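Long-range contacts in PlaB phospholipase (Legionella pneumophila, PDB 6ZTI), which acts as an alpha/beta-hydrolase phospholipase linked to virulence, its activity controlled by NAD(H)-mediated assembly into tetramers: residues W38-L48 with A288-Q296; L123-N133 with G189-G197. All blocks are in the same frame, centred on the assembly; numbering follows the deposited sequence. Where two conformers were deposited one is given.

Interaction 1 (W38-L48 with A288-Q296)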
# COMPACT_ATOMS: atom_id res chain seq x y z
N TRP B 38 12.10 -36.61 -32.61
CA TRP B 38 13.46 -37.05 -32.88
C TRP B 38 13.89 -38.15 -31.92
O TRP B 38 14.54 -39.12 -32.34
CB TRP B 38 14.43 -35.87 -32.81
CG TRP B 38 15.84 -36.22 -33.19
CD1 TRP B 38 16.32 -36.40 -34.45
CD2 TRP B 38 16.95 -36.42 -32.30
NE1 TRP B 38 17.66 -36.71 -34.40
CE2 TRP B 38 18.07 -36.73 -33.10
CE3 TRP B 38 17.10 -36.38 -30.91
CZ2 TRP B 38 19.32 -36.99 -32.55
CZ3 TRP B 38 18.35 -36.64 -30.38
CH2 TRP B 38 19.44 -36.94 -31.19
N LEU B 39 13.56 -38.02 -30.63
CA LEU B 39 13.87 -39.09 -29.68
C LEU B 39 13.18 -40.38 -30.06
O LEU B 39 13.72 -41.48 -29.86
CB LEU B 39 13.45 -38.68 -28.26
CG LEU B 39 14.27 -37.61 -27.55
CD1 LEU B 39 13.69 -37.36 -26.17
CD2 LEU B 39 15.72 -38.01 -27.45
N GLU B 40 11.96 -40.28 -30.61
CA GLU B 40 11.26 -41.47 -31.08
C GLU B 40 12.08 -42.20 -32.14
O GLU B 40 12.20 -43.44 -32.11
CB GLU B 40 9.90 -41.08 -31.63
CG GLU B 40 8.92 -42.23 -31.79
CD GLU B 40 7.63 -41.78 -32.44
OE1 GLU B 40 7.69 -41.19 -33.54
OE2 GLU B 40 6.56 -41.99 -31.83
N ASN B 41 12.68 -41.46 -33.07
CA ASN B 41 13.44 -42.11 -34.13
C ASN B 41 14.77 -42.64 -33.62
O ASN B 41 15.25 -43.67 -34.09
CB ASN B 41 13.65 -41.14 -35.30
CG ASN B 41 12.34 -40.76 -35.98
OD1 ASN B 41 11.30 -40.61 -35.33
ND2 ASN B 41 12.38 -40.62 -37.30
N GLN B 42 15.38 -41.96 -32.64
CA GLN B 42 16.61 -42.47 -32.06
C GLN B 42 16.39 -43.78 -31.32
O GLN B 42 17.30 -44.62 -31.25
CB GLN B 42 17.22 -41.42 -31.12
CG GLN B 42 17.66 -40.16 -31.84
CD GLN B 42 18.71 -40.43 -32.88
OE1 GLN B 42 19.84 -40.80 -32.56
NE2 GLN B 42 18.35 -40.27 -34.15
N SER B 43 15.20 -43.98 -30.75
CA SER B 43 14.86 -45.28 -30.17
C SER B 43 14.71 -46.35 -31.25
O SER B 43 15.20 -47.47 -31.10
CB SER B 43 13.58 -45.16 -29.34
OG SER B 43 13.29 -46.38 -28.67
N LYS B 44 14.02 -46.01 -32.35
CA LYS B 44 13.84 -46.99 -33.42
C LYS B 44 15.18 -47.41 -34.02
O LYS B 44 15.27 -48.52 -34.57
CB LYS B 44 12.93 -46.41 -34.51
CG LYS B 44 11.50 -46.17 -34.04
CD LYS B 44 10.64 -45.55 -35.14
CE LYS B 44 9.23 -45.28 -34.64
NZ LYS B 44 8.38 -44.65 -35.69
N GLN B 45 16.21 -46.59 -33.91
CA GLN B 45 17.53 -46.93 -34.43
C GLN B 45 18.41 -47.60 -33.39
O GLN B 45 19.60 -47.82 -33.66
CB GLN B 45 18.22 -45.67 -34.96
CG GLN B 45 17.49 -45.01 -36.11
CD GLN B 45 18.11 -43.69 -36.50
OE1 GLN B 45 19.26 -43.40 -36.16
NE2 GLN B 45 17.35 -42.86 -37.21
N GLY B 46 17.87 -47.95 -32.23
CA GLY B 46 18.62 -48.67 -31.23
C GLY B 46 19.51 -47.83 -30.35
O GLY B 46 20.37 -48.38 -29.66
N LYS B 47 19.34 -46.51 -30.35
CA LYS B 47 20.12 -45.65 -29.47
C LYS B 47 19.47 -45.47 -28.11
O LYS B 47 20.17 -45.14 -27.14
CB LYS B 47 20.33 -44.28 -30.13
CG LYS B 47 20.85 -44.34 -31.57
CD LYS B 47 22.15 -45.11 -31.67
CE LYS B 47 22.62 -45.26 -33.12
NZ LYS B 47 23.05 -43.97 -33.72
N LEU B 48 18.16 -45.70 -28.01
CA LEU B 48 17.43 -45.63 -26.75
C LEU B 48 16.49 -46.83 -26.68
O LEU B 48 16.21 -47.48 -27.68
CB LEU B 48 16.63 -44.32 -26.63
CG LEU B 48 17.45 -43.03 -26.61
CD1 LEU B 48 16.52 -41.82 -26.67
CD2 LEU B 48 18.33 -42.96 -25.38
N ALA B 288 20.16 -31.64 -28.25
CA ALA B 288 19.76 -33.00 -28.60
C ALA B 288 20.89 -33.99 -28.35
O ALA B 288 20.67 -35.08 -27.81
CB ALA B 288 19.32 -33.05 -30.06
N ILE B 289 22.11 -33.61 -28.74
CA ILE B 289 23.26 -34.50 -28.60
C ILE B 289 23.52 -34.81 -27.14
O ILE B 289 23.81 -35.95 -26.77
CB ILE B 289 24.50 -33.89 -29.28
CG1 ILE B 289 24.36 -33.95 -30.82
CG2 ILE B 289 25.77 -34.61 -28.83
CD1 ILE B 289 25.22 -32.94 -31.55
N TRP B 290 23.43 -33.80 -26.27
CA TRP B 290 23.77 -34.04 -24.87
C TRP B 290 22.60 -34.64 -24.10
O TRP B 290 22.84 -35.35 -23.11
CB TRP B 290 24.28 -32.76 -24.22
CG TRP B 290 25.67 -32.48 -24.67
CD1 TRP B 290 26.07 -31.55 -25.58
CD2 TRP B 290 26.84 -33.20 -24.27
NE1 TRP B 290 27.44 -31.63 -25.75
CE2 TRP B 290 27.93 -32.63 -24.97
CE3 TRP B 290 27.08 -34.25 -23.39
CZ2 TRP B 290 29.24 -33.08 -24.80
CZ3 TRP B 290 28.38 -34.70 -23.23
CH2 TRP B 290 29.44 -34.11 -23.93
N ILE B 291 21.36 -34.39 -24.52
CA ILE B 291 20.23 -35.10 -23.92
C ILE B 291 20.37 -36.60 -24.14
O ILE B 291 20.10 -37.40 -23.24
CB ILE B 291 18.89 -34.58 -24.48
CG1 ILE B 291 18.53 -33.27 -23.80
CG2 ILE B 291 17.78 -35.61 -24.28
CD1 ILE B 291 17.31 -32.58 -24.34
N LEU B 292 20.77 -37.00 -25.35
CA LEU B 292 20.89 -38.43 -25.66
C LEU B 292 21.95 -39.09 -24.78
O LEU B 292 21.76 -40.21 -24.30
CB LEU B 292 21.23 -38.61 -27.14
CG LEU B 292 21.23 -40.03 -27.72
CD1 LEU B 292 19.90 -40.72 -27.48
CD2 LEU B 292 21.54 -39.97 -29.21
N ARG B 293 23.06 -38.39 -24.55
CA ARG B 293 24.08 -38.89 -23.64
C ARG B 293 23.53 -39.05 -22.23
O ARG B 293 23.75 -40.08 -21.57
CB ARG B 293 25.28 -37.94 -23.64
CG ARG B 293 26.17 -38.02 -24.87
CD ARG B 293 26.91 -39.36 -24.96
NE ARG B 293 27.61 -39.71 -23.73
CZ ARG B 293 28.85 -39.30 -23.42
NH1 ARG B 293 29.53 -38.52 -24.24
NH2 ARG B 293 29.40 -39.69 -22.27
N CYS B 294 22.81 -38.03 -21.74
CA CYS B 294 22.27 -38.07 -20.39
C CYS B 294 21.30 -39.23 -20.22
O CYS B 294 21.38 -39.98 -19.23
CB CYS B 294 21.58 -36.73 -20.06
SG CYS B 294 22.69 -35.27 -19.93
N LEU B 295 20.41 -39.42 -21.19
CA LEU B 295 19.45 -40.52 -21.14
C LEU B 295 20.14 -41.88 -21.16
O LEU B 295 19.53 -42.87 -20.73
CB LEU B 295 18.49 -40.44 -22.32
CG LEU B 295 17.45 -39.32 -22.27
CD1 LEU B 295 16.67 -39.27 -23.57
CD2 LEU B 295 16.50 -39.51 -21.09
N GLN B 296 21.36 -41.96 -21.66
CA GLN B 296 22.08 -43.22 -21.73
C GLN B 296 22.84 -43.54 -20.45
O GLN B 296 23.30 -44.68 -20.29
CB GLN B 296 23.02 -43.20 -22.95
CG GLN B 296 22.25 -43.29 -24.28
CD GLN B 296 23.08 -42.95 -25.51
OE1 GLN B 296 24.10 -42.26 -25.43
NE2 GLN B 296 22.62 -43.41 -26.67
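L48 and L292 meet at the centre of an apolar patch that joins helix 35-44, with the turn after it, to helix 286-296. The two leucines reach across each other obliquely, and CD2 of L48 lies 3.4 Å from CD1 of L292, tighter than an ordinary van der Waals contact. L48 CD2 also rests 4.0 Å from CB of L295. Deeper in, L39 and L295 approach tip to tip, their CD2 and CD1 methyls 4.2 Å apart.

W38 supplies the aromatic part. With CG swung opposite the backbone N (chi1 -175°), its indole reaches the second helix, where CB of A288 lies over the six-membered ring in a CH-pi contact, 4.2 Å from its centroid. CH2 of W38 then touches CD2 of L292, and the CG of Q42 lies against a face of the indole near its rim.

The polar link is a hydrogen bond of 3.0 Å from NE2 of Q296 to the backbone O of K47, nearly straight at 168° and in the amide plane of Q296. G46, at positive phi, ends the first helix in a Schellman motif, after which the chain presents K47 O and L48 to the other helix.

The helices cross at -53° with axes 11.9 Å apart, so side chains bridge their separated backbones: hydrophobic packing over strand 93-99, with one directional bond at the less buried end.

Interaction 2 (L123-N133 with G189-G197); sequences LSHLIMLAPAN and GVYSFVLTG
Six hydrogen bonds between main-chain atoms join S124-A130 to Y191-L195 as neighbouring parallel strands in the central sheet of the alpha/beta-hydrolase fold. They alternate in direction, from Y191 N to S124 O at one end to A130 N and L195 O, 2.7 Å apart, at the other. CA-H...O contacts, such as H125 CA to Y191 O at 3.2 Å, fill the intervals.

Side chains pair on both faces. On one, CG1 of I127 lies 3.9 Å from CD1 of F193, while L129 and L195 run side by side. The H125 and Y191 rings meet obliquely, their planes at 49°, with CD2 of Y191 over a face of the imidazole. On the other face, M128 bends at chi3 (-79°), bringing CE within 3.6 Å of CG2 of V194 and close to OG of S192, a buried hydroxyl with no hydrogen-bond partner in the model.

Further out, strand 93-99 flanks S124-L129 on the side away from Y191-L195, and helix 102-114 packs on L126. The imidazole of H125 is held at both nitrogens: NE2 is hydrogen-bonded to O of V297, and ND1 to OG of S124, which lies in the ring plane at 2.7 Å.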
# COMPACT_ATOMS: atom_id res chain seq x y z
N LEU B 123 10.97 -41.88 -11.12
CA LEU B 123 11.79 -41.12 -12.06
C LEU B 123 13.21 -41.67 -12.02
O LEU B 123 13.76 -41.89 -10.94
CB LEU B 123 11.73 -39.64 -11.69
CG LEU B 123 12.58 -38.62 -12.45
CD1 LEU B 123 11.87 -37.27 -12.51
CD2 LEU B 123 13.95 -38.46 -11.79
N SER B 124 13.78 -41.93 -13.20
CA SER B 124 15.14 -42.42 -13.32
C SER B 124 16.13 -41.36 -13.78
O SER B 124 17.31 -41.44 -13.43
CB SER B 124 15.19 -43.58 -14.32
OG SER B 124 14.97 -43.11 -15.65
N HIS B 125 15.67 -40.38 -14.57
CA HIS B 125 16.51 -39.30 -15.08
C HIS B 125 15.74 -37.99 -14.99
O HIS B 125 14.55 -37.94 -15.32
CB HIS B 125 16.93 -39.53 -16.54
CG HIS B 125 17.75 -40.77 -16.76
ND1 HIS B 125 17.24 -42.04 -16.64
CD2 HIS B 125 19.05 -40.93 -17.13
CE1 HIS B 125 18.18 -42.93 -16.91
NE2 HIS B 125 19.29 -42.28 -17.21
N LEU B 126 16.43 -36.95 -14.56
CA LEU B 126 15.90 -35.59 -14.54
C LEU B 126 16.86 -34.73 -15.34
O LEU B 126 17.99 -34.49 -14.91
CB LEU B 126 15.72 -35.07 -13.12
CG LEU B 126 15.28 -33.60 -13.01
CD1 LEU B 126 14.04 -33.35 -13.85
CD2 LEU B 126 15.04 -33.21 -11.56
N ILE B 127 16.41 -34.29 -16.52
CA ILE B 127 17.21 -33.48 -17.43
C ILE B 127 16.53 -32.11 -17.48
O ILE B 127 15.49 -31.95 -18.12
CB ILE B 127 17.31 -34.12 -18.82
CG1 ILE B 127 17.87 -35.54 -18.70
CG2 ILE B 127 18.19 -33.25 -19.73
CD1 ILE B 127 17.82 -36.34 -19.99
N MET B 128 17.13 -31.14 -16.81
CA MET B 128 16.58 -29.79 -16.70
C MET B 128 17.28 -28.88 -17.70
O MET B 128 18.50 -28.74 -17.66
CB MET B 128 16.78 -29.24 -15.28
CG MET B 128 15.86 -29.87 -14.25
SD MET B 128 16.36 -29.41 -12.59
CE MET B 128 17.74 -30.52 -12.36
N LEU B 129 16.50 -28.26 -18.59
CA LEU B 129 17.00 -27.32 -19.58
C LEU B 129 16.69 -25.90 -19.12
O LEU B 129 15.53 -25.54 -18.91
CB LEU B 129 16.38 -27.58 -20.95
CG LEU B 129 16.39 -29.02 -21.47
CD1 LEU B 129 15.65 -29.17 -22.81
CD2 LEU B 129 17.82 -29.53 -21.62
N ALA B 130 17.75 -25.09 -18.96
CA ALA B 130 17.66 -23.71 -18.48
C ALA B 130 16.64 -23.57 -17.35
O ALA B 130 15.77 -22.70 -17.41
CB ALA B 130 17.30 -22.77 -19.62
N PRO B 131 16.73 -24.40 -16.31
CA PRO B 131 15.77 -24.31 -15.20
C PRO B 131 15.99 -23.09 -14.34
O PRO B 131 17.13 -22.71 -14.06
CB PRO B 131 16.06 -25.58 -14.40
CG PRO B 131 17.54 -25.74 -14.57
CD PRO B 131 17.81 -25.36 -16.01
N ALA B 132 14.89 -22.49 -13.89
CA ALA B 132 14.94 -21.32 -13.00
C ALA B 132 15.02 -21.78 -11.54
O ALA B 132 14.21 -21.41 -10.69
CB ALA B 132 13.73 -20.42 -13.23
N ASN B 133 16.05 -22.58 -11.27
CA ASN B 133 16.13 -23.25 -9.97
C ASN B 133 16.34 -22.28 -8.82
O ASN B 133 15.90 -22.55 -7.71
CB ASN B 133 17.22 -24.30 -9.99
CG ASN B 133 16.78 -25.57 -10.69
OD1 ASN B 133 15.65 -26.04 -10.50
ND2 ASN B 133 17.64 -26.12 -11.51
N GLY B 189 19.98 -43.80 -7.40
CA GLY B 189 19.70 -44.24 -8.75
C GLY B 189 18.90 -43.25 -9.57
O GLY B 189 18.29 -43.64 -10.56
N VAL B 190 18.89 -41.99 -9.18
CA VAL B 190 18.26 -40.93 -9.95
C VAL B 190 19.38 -40.08 -10.52
O VAL B 190 20.20 -39.53 -9.77
CB VAL B 190 17.29 -40.09 -9.10
CG1 VAL B 190 16.78 -38.88 -9.90
CG2 VAL B 190 16.12 -40.95 -8.61
N TYR B 191 19.43 -40.00 -11.84
CA TYR B 191 20.49 -39.32 -12.55
C TYR B 191 19.94 -37.97 -13.00
O TYR B 191 19.07 -37.91 -13.87
CB TYR B 191 20.99 -40.17 -13.72
CG TYR B 191 21.61 -41.45 -13.22
CD1 TYR B 191 22.77 -41.42 -12.45
CD2 TYR B 191 21.02 -42.68 -13.48
CE1 TYR B 191 23.33 -42.61 -11.95
CE2 TYR B 191 21.56 -43.83 -13.00
CZ TYR B 191 22.71 -43.81 -12.24
OH TYR B 191 23.25 -44.98 -11.77
N SER B 192 20.44 -36.91 -12.37
CA SER B 192 19.96 -35.55 -12.56
C SER B 192 20.99 -34.71 -13.31
O SER B 192 22.20 -34.83 -13.06
CB SER B 192 19.65 -34.92 -11.21
OG SER B 192 19.00 -33.68 -11.39
N PHE B 193 20.51 -33.84 -14.20
CA PHE B 193 21.39 -33.03 -15.04
C PHE B 193 20.78 -31.65 -15.25
O PHE B 193 19.56 -31.51 -15.37
CB PHE B 193 21.63 -33.65 -16.43
CG PHE B 193 21.85 -35.13 -16.41
CD1 PHE B 193 20.79 -36.01 -16.20
CD2 PHE B 193 23.11 -35.66 -16.65
CE1 PHE B 193 20.99 -37.37 -16.18
CE2 PHE B 193 23.31 -37.04 -16.65
CZ PHE B 193 22.26 -37.89 -16.41
N VAL B 194 21.65 -30.64 -15.33
CA VAL B 194 21.25 -29.29 -15.73
C VAL B 194 22.01 -28.92 -16.99
O VAL B 194 23.25 -29.02 -17.03
CB VAL B 194 21.52 -28.26 -14.62
CG1 VAL B 194 21.33 -26.84 -15.17
CG2 VAL B 194 20.57 -28.54 -13.42
N LEU B 195 21.29 -28.55 -18.02
CA LEU B 195 21.89 -27.99 -19.22
C LEU B 195 21.32 -26.60 -19.44
O LEU B 195 20.12 -26.38 -19.27
CB LEU B 195 21.62 -28.89 -20.43
CG LEU B 195 22.09 -30.34 -20.33
CD1 LEU B 195 21.60 -31.15 -21.54
CD2 LEU B 195 23.58 -30.44 -20.25
N THR B 196 22.17 -25.65 -19.80
CA THR B 196 21.65 -24.34 -20.15
C THR B 196 22.61 -23.67 -21.13
O THR B 196 23.67 -24.20 -21.46
CB THR B 196 21.44 -23.49 -18.90
OG1 THR B 196 20.64 -22.35 -19.23
CG2 THR B 196 22.76 -23.05 -18.38
N GLY B 197 22.19 -22.51 -21.61
CA GLY B 197 23.00 -21.71 -22.50
C GLY B 197 23.10 -20.30 -21.94
O GLY B 197 22.42 -19.95 -20.97

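Helix 286-296 connects the two contacts. In interaction 1 it packs against helix 35-44, and it also lies on the sheet face carrying H125, I127 and F193 in interaction 2: L295 CD2 is 3.6 Å from I127 CD1, and C294 touches F193. Interaction 2 is buried and nearer the centre of the chain, whereas interaction 1 lies farther out, only partly buried, in the layer above the sheet. Their chemistry follows this placing. The strands are joined by a regular ladder of backbone bonds, the helices by apolar side-chain contacts, supplemented by one glutamine-to-carbonyl bond to the turn after helix 35-44. Along the chain, 123-133 and 189-197 fall within the loop closed by 38-48 and 288-296.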